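Local coordinates for protein ethanolamine kinase Pv091845 (Plasmodium vivax, PDB 2QG7) that probably phosphorylates ethanolamine, the first step in making phosphatidylethanolamine, at residues N150-K164 against I212-Q226. Sequence-based numbering, arbitrary orientation.
Sequences NREREKKISCILYNK and IKLNENLYKELQVTQ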
loop_
_atom_site.group_PDB
_atom_site.type_symbol
_atom_site.label_atom_id
_atom_site.label_comp_id
_atom_site.label_asym_id
_atom_site.label_seq_id
_atom_site.Cartn_x
_atom_site.Cartn_y
_atom_site.Cartn_z
ATOM N N ASN D 150 -1.361 -28.072 -4.663
ATOM C CA ASN D 150 -1.367 -29.533 -4.670
ATOM C C ASN D 150 -1.575 -30.018 -6.114
ATOM O O ASN D 150 -2.695 -29.966 -6.644
ATOM C CB ASN D 150 -2.484 -30.037 -3.753
ATOM C CG ASN D 150 -2.297 -31.472 -3.321
ATOM O OD1 ASN D 150 -1.826 -32.320 -4.110
ATOM N ND2 ASN D 150 -2.706 -31.763 -2.052
ATOM N N ARG D 151 -0.484 -30.467 -6.737
ATOM C CA ARG D 151 -0.434 -30.776 -8.175
ATOM C C ARG D 151 -1.282 -31.973 -8.564
ATOM O O ARG D 151 -1.834 -32.009 -9.663
ATOM C CB ARG D 151 1.013 -31.010 -8.626
ATOM C CG ARG D 151 1.948 -29.806 -8.435
ATOM C CD ARG D 151 1.651 -28.684 -9.434
ATOM N NE ARG D 151 2.409 -27.460 -9.150
ATOM C CZ ARG D 151 2.104 -26.250 -9.631
ATOM N NH1 ARG D 151 2.862 -25.199 -9.307
ATOM N NH2 ARG D 151 1.037 -26.083 -10.431
ATOM N N GLU D 152 -1.369 -32.944 -7.653
ATOM C CA GLU D 152 -2.143 -34.167 -7.836
ATOM C C GLU D 152 -3.639 -33.888 -7.762
ATOM O O GLU D 152 -4.436 -34.483 -8.484
ATOM C CB GLU D 152 -1.748 -35.216 -6.788
ATOM C CG GLU D 152 -0.247 -35.569 -6.763
ATOM C CD GLU D 152 0.534 -34.807 -5.663
ATOM O OE1 GLU D 152 0.010 -34.650 -4.525
ATOM O OE2 GLU D 152 1.691 -34.377 -5.927
ATOM N N ARG D 153 -4.010 -32.963 -6.885
ATOM C CA ARG D 153 -5.378 -32.458 -6.806
ATOM C C ARG D 153 -5.711 -31.523 -7.996
ATOM O O ARG D 153 -6.828 -31.563 -8.529
ATOM C CB ARG D 153 -5.586 -31.787 -5.444
ATOM C CG ARG D 153 -7.008 -31.377 -5.102
ATOM C CD ARG D 153 -7.262 -29.954 -5.578
ATOM N NE ARG D 153 -6.582 -28.952 -4.740
ATOM C CZ ARG D 153 -6.093 -27.795 -5.213
ATOM N NH1 ARG D 153 -5.521 -26.945 -4.357
ATOM N NH2 ARG D 153 -6.162 -27.495 -6.551
ATOM N N GLU D 154 -4.745 -30.709 -8.426
ATOM C CA GLU D 154 -4.948 -29.831 -9.569
ATOM C C GLU D 154 -5.200 -30.613 -10.861
ATOM O O GLU D 154 -5.935 -30.161 -11.743
ATOM C CB GLU D 154 -3.765 -28.882 -9.752
ATOM C CG GLU D 154 -4.118 -27.701 -10.630
ATOM C CD GLU D 154 -2.931 -27.049 -11.314
ATOM O OE1 GLU D 154 -3.190 -26.184 -12.199
ATOM O OE2 GLU D 154 -1.754 -27.378 -10.986
ATOM N N LYS D 155 -4.578 -31.795 -10.935
ATOM C CA LYS D 155 -4.617 -32.689 -12.087
ATOM C C LYS D 155 -6.002 -33.324 -12.253
ATOM O O LYS D 155 -6.541 -33.394 -13.372
ATOM C CB LYS D 155 -3.530 -33.757 -11.938
ATOM C CG LYS D 155 -3.157 -34.457 -13.240
ATOM C CD LYS D 155 -1.948 -35.367 -13.102
ATOM C CE LYS D 155 -2.358 -36.695 -12.474
ATOM N NZ LYS D 155 -1.220 -37.676 -12.342
ATOM N N LYS D 156 -6.577 -33.750 -11.133
ATOM C CA LYS D 156 -7.917 -34.317 -11.091
ATOM C C LYS D 156 -9.012 -33.317 -11.470
ATOM O O LYS D 156 -9.892 -33.639 -12.294
ATOM C CB LYS D 156 -8.184 -34.890 -9.710
ATOM C CG LYS D 156 -7.309 -36.080 -9.356
ATOM C CD LYS D 156 -7.707 -36.710 -8.004
ATOM C CE LYS D 156 -6.756 -37.834 -7.617
ATOM N NZ LYS D 156 -6.943 -39.006 -8.527
ATOM N N ILE D 157 -8.949 -32.124 -10.860
ATOM C CA ILE D 157 -9.839 -31.003 -11.152
ATOM C C ILE D 157 -9.810 -30.623 -12.632
ATOM O O ILE D 157 -10.859 -30.355 -13.232
ATOM C CB ILE D 157 -9.474 -29.740 -10.259
ATOM C CG1 ILE D 157 -9.592 -30.052 -8.769
ATOM C CG2 ILE D 157 -10.314 -28.519 -10.619
ATOM C CD1 ILE D 157 -10.998 -30.252 -8.288
ATOM N N SER D 158 -8.604 -30.590 -13.198
ATOM C CA SER D 158 -8.338 -30.210 -14.595
ATOM C C SER D 158 -9.110 -31.010 -15.622
ATOM O O SER D 158 -9.622 -30.449 -16.595
ATOM C CB SER D 158 -6.851 -30.390 -14.895
ATOM O OG SER D 158 -6.129 -29.309 -14.318
ATOM N N CYS D 159 -9.193 -32.321 -15.405
ATOM C CA CYS D 159 -9.908 -33.178 -16.348
ATOM C C CYS D 159 -11.418 -33.072 -16.171
ATOM O O CYS D 159 -12.132 -33.025 -17.173
ATOM C CB CYS D 159 -9.423 -34.648 -16.305
ATOM S SG CYS D 159 -9.995 -35.588 -14.837
ATOM N N ILE D 160 -11.891 -33.010 -14.914
ATOM C CA ILE D 160 -13.291 -32.649 -14.651
ATOM C C ILE D 160 -13.711 -31.372 -15.423
ATOM O O ILE D 160 -14.726 -31.347 -16.101
ATOM C CB ILE D 160 -13.576 -32.492 -13.122
ATOM C CG1 ILE D 160 -13.290 -33.804 -12.356
ATOM C CG2 ILE D 160 -15.012 -32.053 -12.881
ATOM C CD1 ILE D 160 -13.122 -33.642 -10.802
ATOM N N LEU D 161 -12.896 -30.324 -15.343
ATOM C CA LEU D 161 -13.215 -29.046 -15.971
ATOM C C LEU D 161 -13.225 -29.101 -17.497
ATOM O O LEU D 161 -14.023 -28.434 -18.136
ATOM C CB LEU D 161 -12.232 -27.968 -15.489
ATOM C CG LEU D 161 -12.103 -27.641 -13.996
ATOM C CD1 LEU D 161 -10.722 -27.087 -13.702
ATOM C CD2 LEU D 161 -13.199 -26.718 -13.538
ATOM N N TYR D 162 -12.289 -29.853 -18.060
ATOM C CA TYR D 162 -12.187 -30.080 -19.491
ATOM C C TYR D 162 -13.387 -30.896 -20.040
ATOM O O TYR D 162 -13.973 -30.579 -21.095
ATOM C CB TYR D 162 -10.861 -30.787 -19.799
ATOM C CG TYR D 162 -10.782 -31.271 -21.229
ATOM C CD1 TYR D 162 -10.654 -30.354 -22.278
ATOM C CD2 TYR D 162 -10.901 -32.643 -21.547
ATOM C CE1 TYR D 162 -10.627 -30.769 -23.597
ATOM C CE2 TYR D 162 -10.866 -33.070 -22.870
ATOM C CZ TYR D 162 -10.721 -32.118 -23.881
ATOM O OH TYR D 162 -10.659 -32.486 -25.197
ATOM N N ASN D 163 -13.749 -31.947 -19.315
ATOM C CA ASN D 163 -14.907 -32.768 -19.643
ATOM C C ASN D 163 -16.222 -32.015 -19.502
ATOM O O ASN D 163 -17.200 -32.332 -20.191
ATOM C CB ASN D 163 -14.908 -34.030 -18.771
ATOM C CG ASN D 163 -13.727 -34.955 -19.088
ATOM O OD1 ASN D 163 -13.255 -35.023 -20.246
ATOM N ND2 ASN D 163 -13.246 -35.670 -18.070
ATOM N N LYS D 164 -16.236 -31.011 -18.614
ATOM C CA LYS D 164 -17.399 -30.152 -18.408
ATOM C C LYS D 164 -17.312 -28.867 -19.227
ATOM O O LYS D 164 -18.180 -27.996 -19.145
ATOM C CB LYS D 164 -17.576 -29.853 -16.922
ATOM C CG LYS D 164 -17.781 -31.077 -16.040
ATOM C CD LYS D 164 -19.122 -31.760 -16.322
ATOM C CE LYS D 164 -19.137 -33.222 -15.753
ATOM N NZ LYS D 164 -20.538 -33.811 -15.913
ATOM N N ILE D 212 -21.397 -27.819 -11.835
ATOM C CA ILE D 212 -20.723 -29.102 -11.908
ATOM C C ILE D 212 -20.977 -29.905 -10.638
ATOM O O ILE D 212 -20.601 -29.489 -9.537
ATOM C CB ILE D 212 -19.199 -28.942 -12.185
ATOM C CG1 ILE D 212 -18.970 -28.241 -13.518
ATOM C CG2 ILE D 212 -18.495 -30.263 -12.206
ATOM C CD1 ILE D 212 -17.531 -27.950 -13.769
ATOM N N LYS D 213 -21.614 -31.064 -10.816
ATOM C CA LYS D 213 -21.957 -31.957 -9.717
ATOM C C LYS D 213 -20.741 -32.639 -9.130
ATOM O O LYS D 213 -19.830 -33.077 -9.865
ATOM C CB LYS D 213 -23.000 -32.994 -10.155
ATOM C CG LYS D 213 -24.401 -32.399 -10.368
ATOM C CD LYS D 213 -25.380 -33.465 -10.838
ATOM C CE LYS D 213 -26.650 -32.816 -11.456
ATOM N NZ LYS D 213 -27.631 -33.909 -11.757
ATOM N N LEU D 214 -20.750 -32.727 -7.792
ATOM C CA LEU D 214 -19.632 -33.333 -7.066
ATOM C C LEU D 214 -20.109 -34.567 -6.342
ATOM O O LEU D 214 -20.763 -34.481 -5.290
ATOM C CB LEU D 214 -18.971 -32.332 -6.088
ATOM C CG LEU D 214 -18.298 -31.074 -6.688
ATOM C CD1 LEU D 214 -17.722 -30.180 -5.557
ATOM C CD2 LEU D 214 -17.173 -31.466 -7.683
ATOM N N ASN D 215 -19.778 -35.719 -6.930
ATOM C CA ASN D 215 -20.244 -37.007 -6.414
ATOM C C ASN D 215 -19.226 -37.604 -5.450
ATOM O O ASN D 215 -18.114 -37.092 -5.330
ATOM C CB ASN D 215 -20.545 -37.976 -7.565
ATOM C CG ASN D 215 -19.491 -37.940 -8.644
ATOM O OD1 ASN D 215 -18.582 -38.793 -8.673
ATOM N ND2 ASN D 215 -19.599 -36.940 -9.539
ATOM N N GLU D 216 -19.620 -38.701 -4.796
ATOM C CA GLU D 216 -18.884 -39.286 -3.670
ATOM C C GLU D 216 -17.502 -39.805 -3.996
ATOM O O GLU D 216 -16.627 -39.835 -3.124
ATOM C CB GLU D 216 -19.699 -40.409 -3.015
ATOM C CG GLU D 216 -21.008 -39.941 -2.338
ATOM C CD GLU D 216 -20.793 -38.785 -1.343
ATOM O OE1 GLU D 216 -19.643 -38.669 -0.734
ATOM O OE2 GLU D 216 -21.786 -38.000 -1.169
ATOM N N ASN D 217 -17.307 -40.221 -5.245
ATOM C CA ASN D 217 -16.060 -40.878 -5.629
ATOM C C ASN D 217 -14.933 -39.906 -5.955
ATOM O O ASN D 217 -13.780 -40.120 -5.543
ATOM C CB ASN D 217 -16.294 -41.845 -6.789
ATOM C CG ASN D 217 -17.077 -43.074 -6.370
ATOM O OD1 ASN D 217 -17.129 -43.421 -5.182
ATOM N ND2 ASN D 217 -17.692 -43.744 -7.347
ATOM N N LEU D 218 -15.264 -38.851 -6.702
ATOM C CA LEU D 218 -14.289 -37.789 -6.994
ATOM C C LEU D 218 -14.032 -36.920 -5.770
ATOM O O LEU D 218 -12.938 -36.383 -5.617
ATOM C CB LEU D 218 -14.691 -36.933 -8.210
ATOM C CG LEU D 218 -16.042 -36.220 -8.300
ATOM C CD1 LEU D 218 -16.046 -34.883 -7.535
ATOM C CD2 LEU D 218 -16.339 -36.011 -9.791
ATOM N N TYR D 219 -15.034 -36.815 -4.898
ATOM C CA TYR D 219 -14.905 -36.059 -3.672
ATOM C C TYR D 219 -13.925 -36.733 -2.736
ATOM O O TYR D 219 -13.194 -36.048 -2.025
ATOM C CB TYR D 219 -16.249 -35.912 -2.975
ATOM C CG TYR D 219 -16.540 -34.505 -2.531
ATOM C CD1 TYR D 219 -17.662 -33.839 -3.002
ATOM C CD2 TYR D 219 -15.690 -33.830 -1.660
ATOM C CE1 TYR D 219 -17.935 -32.546 -2.609
ATOM C CE2 TYR D 219 -15.958 -32.536 -1.266
ATOM C CZ TYR D 219 -17.080 -31.906 -1.746
ATOM O OH TYR D 219 -17.372 -30.629 -1.375
ATOM N N LYS D 220 -13.918 -38.065 -2.737
ATOM C CA LYS D 220 -12.996 -38.851 -1.919
ATOM C C LYS D 220 -11.567 -38.726 -2.459
ATOM O O LYS D 220 -10.604 -38.639 -1.682
ATOM C CB LYS D 220 -13.445 -40.327 -1.872
ATOM C CG LYS D 220 -12.652 -41.244 -0.907
ATOM C CD LYS D 220 -13.221 -41.238 0.526
ATOM C CE LYS D 220 -12.191 -41.780 1.563
ATOM N NZ LYS D 220 -11.118 -40.771 1.948
ATOM N N GLU D 221 -11.446 -38.710 -3.790
ATOM C CA GLU D 221 -10.150 -38.566 -4.477
ATOM C C GLU D 221 -9.479 -37.242 -4.141
ATOM O O GLU D 221 -8.258 -37.165 -4.056
ATOM C CB GLU D 221 -10.321 -38.652 -5.993
ATOM C CG GLU D 221 -10.557 -40.038 -6.531
ATOM C CD GLU D 221 -10.607 -40.070 -8.056
ATOM O OE1 GLU D 221 -10.940 -39.025 -8.689
ATOM O OE2 GLU D 221 -10.310 -41.149 -8.621
ATOM N N LEU D 222 -10.296 -36.207 -3.968
ATOM C CA LEU D 222 -9.820 -34.864 -3.633
ATOM C C LEU D 222 -9.471 -34.736 -2.148
ATOM O O LEU D 222 -8.498 -34.048 -1.795
ATOM C CB LEU D 222 -10.859 -33.815 -4.043
ATOM C CG LEU D 222 -11.256 -33.791 -5.520
ATOM C CD1 LEU D 222 -12.449 -32.878 -5.727
ATOM C CD2 LEU D 222 -10.085 -33.391 -6.406
ATOM N N GLN D 223 -10.274 -35.402 -1.299
ATOM C CA GLN D 223 -10.022 -35.479 0.149
ATOM C C GLN D 223 -8.693 -36.173 0.482
ATOM O O GLN D 223 -7.961 -35.697 1.349
ATOM C CB GLN D 223 -11.166 -36.208 0.868
ATOM C CG GLN D 223 -12.448 -35.404 1.070
ATOM C CD GLN D 223 -13.608 -36.275 1.569
ATOM O OE1 GLN D 223 -13.415 -37.509 1.854
ATOM N NE2 GLN D 223 -14.821 -35.638 1.671
ATOM N N VAL D 224 -8.389 -37.287 -0.197
ATOM C CA VAL D 224 -7.150 -38.045 0.074
ATOM C C VAL D 224 -5.850 -37.329 -0.351
ATOM O O VAL D 224 -4.800 -37.557 0.260
ATOM C CB VAL D 224 -7.179 -39.538 -0.478
ATOM C CG1 VAL D 224 -8.319 -40.353 0.176
ATOM C CG2 VAL D 224 -7.265 -39.584 -2.009
ATOM N N THR D 225 -5.915 -36.483 -1.394
ATOM C CA THR D 225 -4.718 -35.757 -1.881
ATOM C C THR D 225 -4.325 -34.589 -0.967
ATOM O O THR D 225 -3.138 -34.292 -0.811
ATOM C CB THR D 225 -4.856 -35.243 -3.351
ATOM O OG1 THR D 225 -6.093 -34.518 -3.513
ATOM C CG2 THR D 225 -4.784 -36.401 -4.347
ATOM N N GLN D 226 -5.328 -33.948 -0.361
ATOM C CA GLN D 226 -5.131 -32.746 0.459
ATOM C C GLN D 226 -5.241 -32.974 1.973
ATOM O O GLN D 226 -4.774 -32.135 2.755
ATOM C CB GLN D 226 -6.115 -31.649 0.030
ATOM C CG GLN D 226 -5.645 -30.813 -1.165
ATOM C CD GLN D 226 -6.181 -29.381 -1.140
ATOM O OE1 GLN D 226 -6.350 -28.743 -2.239
ATOM N NE2 GLN D 226 -6.454 -28.871 0.121
HETATM O O HOH W 1 -22.041 -32.311 -13.686
#
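Arg153, Ile157 and Ile160 of helix 151-163, which follows strand 136-141 of the five-stranded antiparallel sheet, pack against Gln226, Leu222 and Leu218 of helix 216-226 in a nearly antiparallel helix pair, with axes 9.1 Å apart at 162°. At one end Arg153 grips Gln226 side-on: NH1 (2.9 Å) and, by a short bond, NE both donate to Gln226 OE1. That oxygen lies within 6° of the guanidinium plane. A bend at chi2 (-90°) and another at chi3 fold the arginine chain round to this acceptor. Beside it, Asn150, the residue preceding the helix, donates from ND2 to Thr225 O at 2.9 Å, approaching well above the carbonyl plane. In this protein-kinase-like fold, helix 151-163 probably corresponds to helix C of protein kinases; Glu154 on it forms a salt bridge with Arg178. The apolar middle rests on Leu222, whose CD2 reaches Ile157 CD1 at 3.8 Å, the two side chains crossing near a right angle; Ile157 also touches Leu292 and Leu222 touches Pro357. Ile160 sets CD1 4.1 Å from Leu218 CD2 and CG2 against Ile212 CG2. At the solvent-facing margin Lys156 lies across Glu221, its NZ 4.0 Å from Glu221 OE2, a long salt bridge. Beyond Ile160, Ile212 sets CD1 3.7 Å from Lys164 CB.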